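PDB 3L9D: putative GTP pyrophosphokinase, which probably transfers pyrophosphate from ATP to GTP in the synthesis of the alarmone ppGpp. Local coordinates for residues Y148-V153 / E171-T176; K66-I71 / V112-D117; L41-Q46 / V159-G164. One frame throughout, in Å; residues are numbered along the deposited sequence.

The hairpin of strands 150-161 and 164-176 is shared by interactions 1 and 3, which meet it at different places. Interaction 1 is the core of that hairpin, with its centre about 4 Å from that of the chain. Interaction 2 joins two loops near one end of the same sheet, its centre about 15 Å from that of interaction 1; the two touch, Arg175 O lying 2.7 Å from Val112 N in a probable hydrogen bond. Interaction 3 takes the far end of the hairpin to helix 42-64, its centre about 25 Å from that of interaction 1 and 31 Å from that of interaction 2.

Interaction 1. Residues Y148-V153 / E171-T176; sequences YRSYHV and EIQIRT
Gln173 lies flat against the imidazole of His152, the two side chains running side by side on one face of an antiparallel strand pair. Its CG sits 3.9 Å from the ring centroid, a CH-pi contact over the face, while its amide, turned only 22° from the ring, stacks toward the rim. With CG anti to the carbonyl carbon (chi1 -57°), the His152 ring tips over the neighbouring strand and its NE2 meets Tyr148 OH at 2.7 Å in a hydrogen bond. Arg175 closes this polar row from the next same-face position: its extended chain passes Ser150, and NH2 donates to Tyr148 OH at 3.3 Å, the ring and guanidinium almost perpendicular. Its NH1 is hydrogen-bonded to Asn180. On the opposite face Val153 CG2 fits against Ile174 CD1 at 4.1 Å, Val153 CB and Ile172 CB lie side by side, and Tyr151 CB backs onto Ile174 CB before its ring turns off from the strand pair to Glu136. Helix 117-126 covers this side through Val121 and Leu122. Paired backbone bonds, such as Ile172 N to Val153 O at 2.8 Å, complete an antiparallel beta hairpin in the central sheet of the Rel/Spo-like nucleotidyltransferase fold.

Interaction 2. Residues K66-I71 / V112-D117; sequences KRHSPI and VQFVDD
His68 points its imidazole edge at the carboxylate of Asp117, and NE2 donates a nearly straight hydrogen bond to OD2 (3.2 Å, 169° at the hydrogen). The acceptor lies almost in the ring plane, but the donor meets OD2 on the syn side and well out of the carboxylate plane. A weak second bond runs from NE2 to OD1. The ring gets there because CG is anti to the backbone nitrogen (chi1 175°), which extends it across to the other loop. From the other face of the carboxylate, Phe114 N donates to the same OD2 at 3.1 Å; two donors on opposite faces probably limit the rotation of the group. This His-carboxylate pair bridges the loop that follows helix 42-64 and the strand-to-helix connection between strand 106-112 and helix 117-126. Close packing lies beside it, where the buried Pro70 turns its carbonyl oxygen toward the side chain of Val112. Pro70 CB also rests 4.0 Å from Asp117 O, and Val121 and Phe62 add further apolar cover to the proline. The Gln113 side is looser and wetter: one water accepts from Gln113 N at 2.8 Å and lies 3.0 Å from Ser69 O, linking the loops through solvent. There the partly exposed His68 has its CE1 3.7 Å from Gln113 OE1, while Gln113 NE2 turns to Gln230.

Interaction 3. Residues L41-Q46 / V159-G164; sequences LDPYIQ and VDTISG
Pro43 sets its CB against Val159, and CB and CG against Thr161 CG2; this apolar packing is the first element of the contact. CB of the proline comes 3.7 Å from Val159 CG1, and the same CB meets Thr161 CG2 at 4.0 Å, the two side chains crossing at a slant. Val159 thus works with both branches: CG1, set between the backbone nitrogen and the carbonyl carbon (chi1 53°), faces Pro43, whereas CG2 reaches the aliphatic root of Gln46, 3.8 Å from its CB. Gln46 extends at about a right angle across Val159 and Thr161, lying along the more open side of the patch. The polar interactions belong mainly to the strand end. Thr161 OG1 accepts from Ser163 N at 3.3 Å, forming an ST turn, and this bond helps to hold the hydroxyl in place. OG1 lies between the backbone nitrogen and the carbonyl carbon (chi1 67°), which puts CG2 anti to that carbon and presents it to the helix. Backbone bonds between Thr161 and Gly164 in both directions close a type I turn at the tip of the hairpin. The N-terminal part of helix 42-64 rests on the distal end of strand 150-161, their local axes 8.7 Å apart at 124°; nearby, Tyr44 packs on Ile168 of strand 164-176, and Leu41 and Ile45 reach Val78 of strand 73-78.

Interaction 1. Residues Y148-V153 / E171-T176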
# COMPACT_ATOMS: atom_id res chain seq x y z
N TYR A 148 -9.70 10.10 3.20
CA TYR A 148 -8.68 9.13 2.83
C TYR A 148 -7.44 9.76 2.16
O TYR A 148 -7.53 10.70 1.38
CB TYR A 148 -9.30 8.11 1.88
CG TYR A 148 -8.41 6.96 1.47
CD1 TYR A 148 -8.11 5.95 2.37
CD2 TYR A 148 -7.93 6.85 0.17
CE1 TYR A 148 -7.32 4.89 2.01
CE2 TYR A 148 -7.14 5.79 -0.21
CZ TYR A 148 -6.83 4.81 0.73
OH TYR A 148 -6.04 3.73 0.38
N ARG A 149 -6.28 9.21 2.48
CA ARG A 149 -5.04 9.72 1.92
C ARG A 149 -4.10 8.54 1.71
O ARG A 149 -3.74 7.86 2.67
CB ARG A 149 -4.38 10.70 2.88
CG ARG A 149 -4.95 12.07 2.89
CD ARG A 149 -3.87 13.07 2.52
NE ARG A 149 -2.97 13.41 3.63
CZ ARG A 149 -1.89 14.19 3.51
NH1 ARG A 149 -1.57 14.70 2.32
NH2 ARG A 149 -1.13 14.46 4.58
N SER A 150 -3.72 8.30 0.47
CA SER A 150 -2.88 7.16 0.17
C SER A 150 -2.44 7.24 -1.29
O SER A 150 -2.99 8.00 -2.06
CB SER A 150 -3.63 5.87 0.45
OG SER A 150 -2.79 4.75 0.29
N TYR A 151 -1.45 6.45 -1.66
CA TYR A 151 -1.04 6.37 -3.05
C TYR A 151 -1.01 4.91 -3.50
O TYR A 151 -0.34 4.09 -2.88
CB TYR A 151 0.33 7.03 -3.24
CG TYR A 151 0.62 7.42 -4.66
CD1 TYR A 151 0.60 8.75 -5.05
CD2 TYR A 151 0.90 6.46 -5.63
CE1 TYR A 151 0.87 9.12 -6.35
CE2 TYR A 151 1.16 6.82 -6.95
CZ TYR A 151 1.14 8.15 -7.30
OH TYR A 151 1.38 8.54 -8.60
N HIS A 152 -1.73 4.58 -4.58
CA HIS A 152 -1.83 3.19 -5.00
C HIS A 152 -1.04 2.91 -6.26
O HIS A 152 -1.22 3.59 -7.25
CB HIS A 152 -3.28 2.80 -5.24
CG HIS A 152 -4.16 3.00 -4.05
ND1 HIS A 152 -5.43 2.47 -3.96
CD2 HIS A 152 -3.96 3.67 -2.89
CE1 HIS A 152 -5.97 2.82 -2.81
NE2 HIS A 152 -5.10 3.55 -2.14
N VAL A 153 -0.20 1.88 -6.22
CA VAL A 153 0.57 1.44 -7.38
C VAL A 153 0.26 -0.02 -7.67
O VAL A 153 0.27 -0.84 -6.77
CB VAL A 153 2.08 1.57 -7.15
CG1 VAL A 153 2.83 1.14 -8.38
CG2 VAL A 153 2.45 3.01 -6.77
N GLU A 171 -1.04 -4.95 -5.42
CA GLU A 171 -1.29 -3.55 -5.11
C GLU A 171 -0.40 -3.04 -3.98
O GLU A 171 -0.48 -3.52 -2.84
CB GLU A 171 -2.74 -3.33 -4.76
CG GLU A 171 -2.94 -1.98 -4.13
CD GLU A 171 -4.39 -1.58 -4.08
OE1 GLU A 171 -5.02 -1.80 -3.01
OE2 GLU A 171 -4.89 -1.05 -5.11
N ILE A 172 0.46 -2.09 -4.30
CA ILE A 172 1.31 -1.44 -3.32
C ILE A 172 0.70 -0.12 -2.88
O ILE A 172 0.51 0.79 -3.68
CB ILE A 172 2.69 -1.15 -3.93
CG1 ILE A 172 3.30 -2.44 -4.45
CG2 ILE A 172 3.61 -0.51 -2.92
CD1 ILE A 172 4.35 -2.22 -5.50
N GLN A 173 0.37 -0.00 -1.60
CA GLN A 173 -0.07 1.30 -1.09
C GLN A 173 1.03 1.95 -0.30
O GLN A 173 1.69 1.30 0.52
CB GLN A 173 -1.34 1.18 -0.25
CG GLN A 173 -2.54 0.81 -1.10
CD GLN A 173 -3.80 0.77 -0.30
OE1 GLN A 173 -4.03 1.61 0.56
NE2 GLN A 173 -4.64 -0.22 -0.57
N ILE A 174 1.24 3.24 -0.55
CA ILE A 174 2.28 4.01 0.13
C ILE A 174 1.61 5.02 1.08
O ILE A 174 0.72 5.77 0.68
CB ILE A 174 3.19 4.68 -0.92
CG1 ILE A 174 3.58 3.65 -1.99
CG2 ILE A 174 4.41 5.32 -0.27
CD1 ILE A 174 4.22 4.22 -3.24
N ARG A 175 2.03 5.04 2.34
CA ARG A 175 1.29 5.79 3.36
C ARG A 175 2.19 6.35 4.44
O ARG A 175 3.18 5.73 4.80
CB ARG A 175 0.30 4.85 4.05
CG ARG A 175 -0.84 4.38 3.18
CD ARG A 175 -1.73 3.43 3.94
NE ARG A 175 -2.92 3.04 3.19
CZ ARG A 175 -3.87 2.25 3.66
NH1 ARG A 175 -3.78 1.74 4.88
NH2 ARG A 175 -4.92 1.96 2.91
N THR A 176 1.82 7.50 4.99
CA THR A 176 2.43 7.92 6.26
C THR A 176 1.88 7.07 7.42
O THR A 176 0.87 6.38 7.29
CB THR A 176 2.22 9.42 6.58
OG1 THR A 176 0.83 9.77 6.54
CG2 THR A 176 2.98 10.27 5.60

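Interaction 2. Residues K66-I71 / V112-D117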
# COMPACT_ATOMS: atom_id res chain seq x y z
N LYS A 66 24.31 5.58 5.02
CA LYS A 66 24.02 6.67 5.96
C LYS A 66 23.27 7.86 5.35
O LYS A 66 23.72 9.00 5.44
CB LYS A 66 25.31 7.13 6.67
CG LYS A 66 25.84 6.15 7.72
N ARG A 67 22.13 7.59 4.74
CA ARG A 67 21.22 8.60 4.23
C ARG A 67 19.82 8.38 4.76
O ARG A 67 19.51 7.33 5.19
CB ARG A 67 21.18 8.59 2.71
CG ARG A 67 22.48 8.51 2.03
CD ARG A 67 22.36 7.86 0.71
NE ARG A 67 21.45 8.55 -0.17
CZ ARG A 67 21.14 8.14 -1.38
NH1 ARG A 67 21.66 7.04 -1.84
NH2 ARG A 67 20.29 8.82 -2.11
N HIS A 68 18.97 9.39 4.71
CA HIS A 68 17.56 9.20 5.04
C HIS A 68 16.89 8.20 4.10
O HIS A 68 17.07 8.24 2.86
CB HIS A 68 16.79 10.51 4.98
CG HIS A 68 15.31 10.35 5.21
ND1 HIS A 68 14.78 10.03 6.44
CD2 HIS A 68 14.27 10.47 4.36
CE1 HIS A 68 13.46 9.96 6.33
NE2 HIS A 68 13.12 10.22 5.09
N SER A 69 16.12 7.31 4.71
CA SER A 69 15.37 6.29 4.00
C SER A 69 13.92 6.71 3.82
O SER A 69 13.23 6.99 4.79
CB SER A 69 15.45 4.97 4.77
OG SER A 69 14.69 3.96 4.13
N PRO A 70 13.45 6.73 2.56
CA PRO A 70 12.06 7.07 2.24
C PRO A 70 11.11 6.03 2.81
O PRO A 70 9.93 6.33 3.04
CB PRO A 70 12.02 6.99 0.70
CG PRO A 70 13.46 6.97 0.27
CD PRO A 70 14.22 6.33 1.37
N ILE A 71 11.60 4.81 3.03
CA ILE A 71 10.77 3.73 3.55
C ILE A 71 11.06 3.52 5.03
O ILE A 71 12.22 3.42 5.44
CB ILE A 71 11.01 2.41 2.78
CG1 ILE A 71 10.66 2.56 1.30
CG2 ILE A 71 10.18 1.29 3.38
CD1 ILE A 71 10.85 1.26 0.50
N VAL A 112 5.89 5.26 4.97
CA VAL A 112 6.88 6.32 4.88
C VAL A 112 6.68 7.31 6.02
O VAL A 112 5.58 7.43 6.54
CB VAL A 112 6.79 7.11 3.55
CG1 VAL A 112 7.10 6.20 2.34
CG2 VAL A 112 5.42 7.80 3.42
N GLN A 113 7.76 8.01 6.39
CA GLN A 113 7.71 9.00 7.45
C GLN A 113 7.06 10.34 7.05
O GLN A 113 6.27 10.89 7.83
CB GLN A 113 9.10 9.26 8.05
CG GLN A 113 9.01 10.02 9.39
CD GLN A 113 10.34 10.37 10.04
OE1 GLN A 113 11.41 10.30 9.41
NE2 GLN A 113 10.28 10.76 11.31
N PHE A 114 7.37 10.85 5.86
CA PHE A 114 6.84 12.15 5.42
C PHE A 114 6.02 12.07 4.13
O PHE A 114 6.28 11.23 3.27
CB PHE A 114 7.97 13.15 5.20
CG PHE A 114 8.80 13.38 6.42
CD1 PHE A 114 8.28 14.05 7.52
CD2 PHE A 114 10.12 12.94 6.47
CE1 PHE A 114 9.07 14.27 8.66
CE2 PHE A 114 10.90 13.15 7.60
CZ PHE A 114 10.38 13.82 8.69
N VAL A 115 5.03 12.94 3.99
CA VAL A 115 4.27 13.00 2.75
C VAL A 115 5.25 13.05 1.57
O VAL A 115 5.11 12.34 0.57
CB VAL A 115 3.38 14.24 2.70
CG1 VAL A 115 3.05 14.58 1.27
CG2 VAL A 115 2.11 14.03 3.52
N ASP A 116 6.28 13.86 1.73
CA ASP A 116 7.28 14.05 0.71
C ASP A 116 8.01 12.76 0.32
O ASP A 116 8.43 12.61 -0.83
CB ASP A 116 8.27 15.13 1.15
CG ASP A 116 7.57 16.40 1.61
OD1 ASP A 116 7.10 16.45 2.78
OD2 ASP A 116 7.48 17.35 0.81
N ASP A 117 8.16 11.83 1.27
CA ASP A 117 8.87 10.58 0.96
C ASP A 117 8.15 9.69 -0.07
O ASP A 117 8.75 8.78 -0.63
CB ASP A 117 9.17 9.78 2.22
CG ASP A 117 10.16 10.46 3.12
OD1 ASP A 117 11.12 11.08 2.61
OD2 ASP A 117 9.99 10.35 4.35
O HOH W 1 10.44 7.30 5.93

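Interaction 3. Residues L41-Q46 / V159-G164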
# COMPACT_ATOMS: atom_id res chain seq x y z
N LEU A 41 -4.00 -19.41 -5.15
CA LEU A 41 -3.42 -18.37 -4.33
C LEU A 41 -1.92 -18.53 -4.13
O LEU A 41 -1.25 -17.61 -3.65
CB LEU A 41 -4.13 -18.31 -2.98
CG LEU A 41 -5.03 -17.10 -2.71
CD1 LEU A 41 -5.37 -16.33 -3.97
CD2 LEU A 41 -6.31 -17.50 -2.00
N ASP A 42 -1.37 -19.68 -4.51
CA ASP A 42 0.00 -19.98 -4.14
C ASP A 42 1.03 -18.99 -4.65
O ASP A 42 1.90 -18.57 -3.90
CB ASP A 42 0.41 -21.39 -4.55
CG ASP A 42 1.81 -21.74 -4.08
OD1 ASP A 42 2.77 -21.55 -4.87
OD2 ASP A 42 1.95 -22.16 -2.90
N PRO A 43 0.95 -18.62 -5.93
CA PRO A 43 1.93 -17.67 -6.46
C PRO A 43 1.80 -16.25 -5.86
O PRO A 43 2.72 -15.44 -5.99
CB PRO A 43 1.63 -17.65 -7.96
CG PRO A 43 0.73 -18.81 -8.21
CD PRO A 43 -0.01 -19.06 -6.95
N TYR A 44 0.66 -15.95 -5.24
CA TYR A 44 0.46 -14.65 -4.61
C TYR A 44 1.06 -14.66 -3.22
O TYR A 44 1.58 -13.64 -2.75
CB TYR A 44 -1.02 -14.28 -4.52
CG TYR A 44 -1.69 -14.07 -5.86
CD1 TYR A 44 -1.78 -12.81 -6.43
CD2 TYR A 44 -2.23 -15.14 -6.55
CE1 TYR A 44 -2.39 -12.62 -7.66
CE2 TYR A 44 -2.83 -14.97 -7.75
CZ TYR A 44 -2.91 -13.71 -8.31
OH TYR A 44 -3.52 -13.56 -9.52
N ILE A 45 0.98 -15.80 -2.57
CA ILE A 45 1.62 -15.96 -1.28
C ILE A 45 3.13 -15.79 -1.41
O ILE A 45 3.76 -15.10 -0.60
CB ILE A 45 1.29 -17.31 -0.63
CG1 ILE A 45 -0.17 -17.32 -0.17
CG2 ILE A 45 2.24 -17.58 0.54
CD1 ILE A 45 -0.81 -18.67 -0.15
N GLN A 46 3.69 -16.43 -2.43
CA GLN A 46 5.12 -16.31 -2.75
C GLN A 46 5.48 -14.86 -3.05
O GLN A 46 6.46 -14.34 -2.50
CB GLN A 46 5.47 -17.14 -3.97
CG GLN A 46 5.26 -18.61 -3.83
CD GLN A 46 5.82 -19.39 -5.03
OE1 GLN A 46 5.07 -20.04 -5.77
NE2 GLN A 46 7.15 -19.30 -5.23
N VAL A 159 6.46 -14.35 -10.89
CA VAL A 159 6.87 -15.25 -9.83
C VAL A 159 7.08 -16.66 -10.37
O VAL A 159 6.17 -17.25 -10.95
CB VAL A 159 5.85 -15.27 -8.68
CG1 VAL A 159 4.47 -15.57 -9.19
CG2 VAL A 159 6.27 -16.30 -7.63
N ASP A 160 8.29 -17.19 -10.20
CA ASP A 160 8.57 -18.56 -10.61
C ASP A 160 8.02 -19.55 -9.60
O ASP A 160 8.32 -19.42 -8.43
CB ASP A 160 10.07 -18.78 -10.84
CG ASP A 160 10.58 -18.03 -12.05
OD1 ASP A 160 10.68 -18.63 -13.14
OD2 ASP A 160 10.83 -16.82 -11.92
N THR A 161 7.20 -20.49 -10.06
CA THR A 161 6.66 -21.53 -9.20
C THR A 161 7.28 -22.86 -9.64
O THR A 161 8.01 -22.91 -10.62
CB THR A 161 5.12 -21.61 -9.29
OG1 THR A 161 4.75 -22.07 -10.59
CG2 THR A 161 4.49 -20.26 -9.07
N ILE A 162 7.00 -23.95 -8.92
CA ILE A 162 7.50 -25.25 -9.33
C ILE A 162 6.87 -25.73 -10.64
O ILE A 162 7.40 -26.62 -11.31
CB ILE A 162 7.33 -26.31 -8.23
CG1 ILE A 162 5.85 -26.60 -7.97
CG2 ILE A 162 8.00 -25.87 -6.95
CD1 ILE A 162 5.63 -27.54 -6.79
N SER A 163 5.73 -25.14 -11.02
CA SER A 163 5.13 -25.51 -12.31
C SER A 163 5.31 -24.46 -13.39
O SER A 163 4.69 -24.56 -14.44
CB SER A 163 3.64 -25.84 -12.15
OG SER A 163 2.90 -24.69 -11.82
N GLY A 164 6.16 -23.47 -13.14
CA GLY A 164 6.47 -22.46 -14.14
C GLY A 164 6.20 -21.04 -13.68
O GLY A 164 5.79 -20.82 -12.53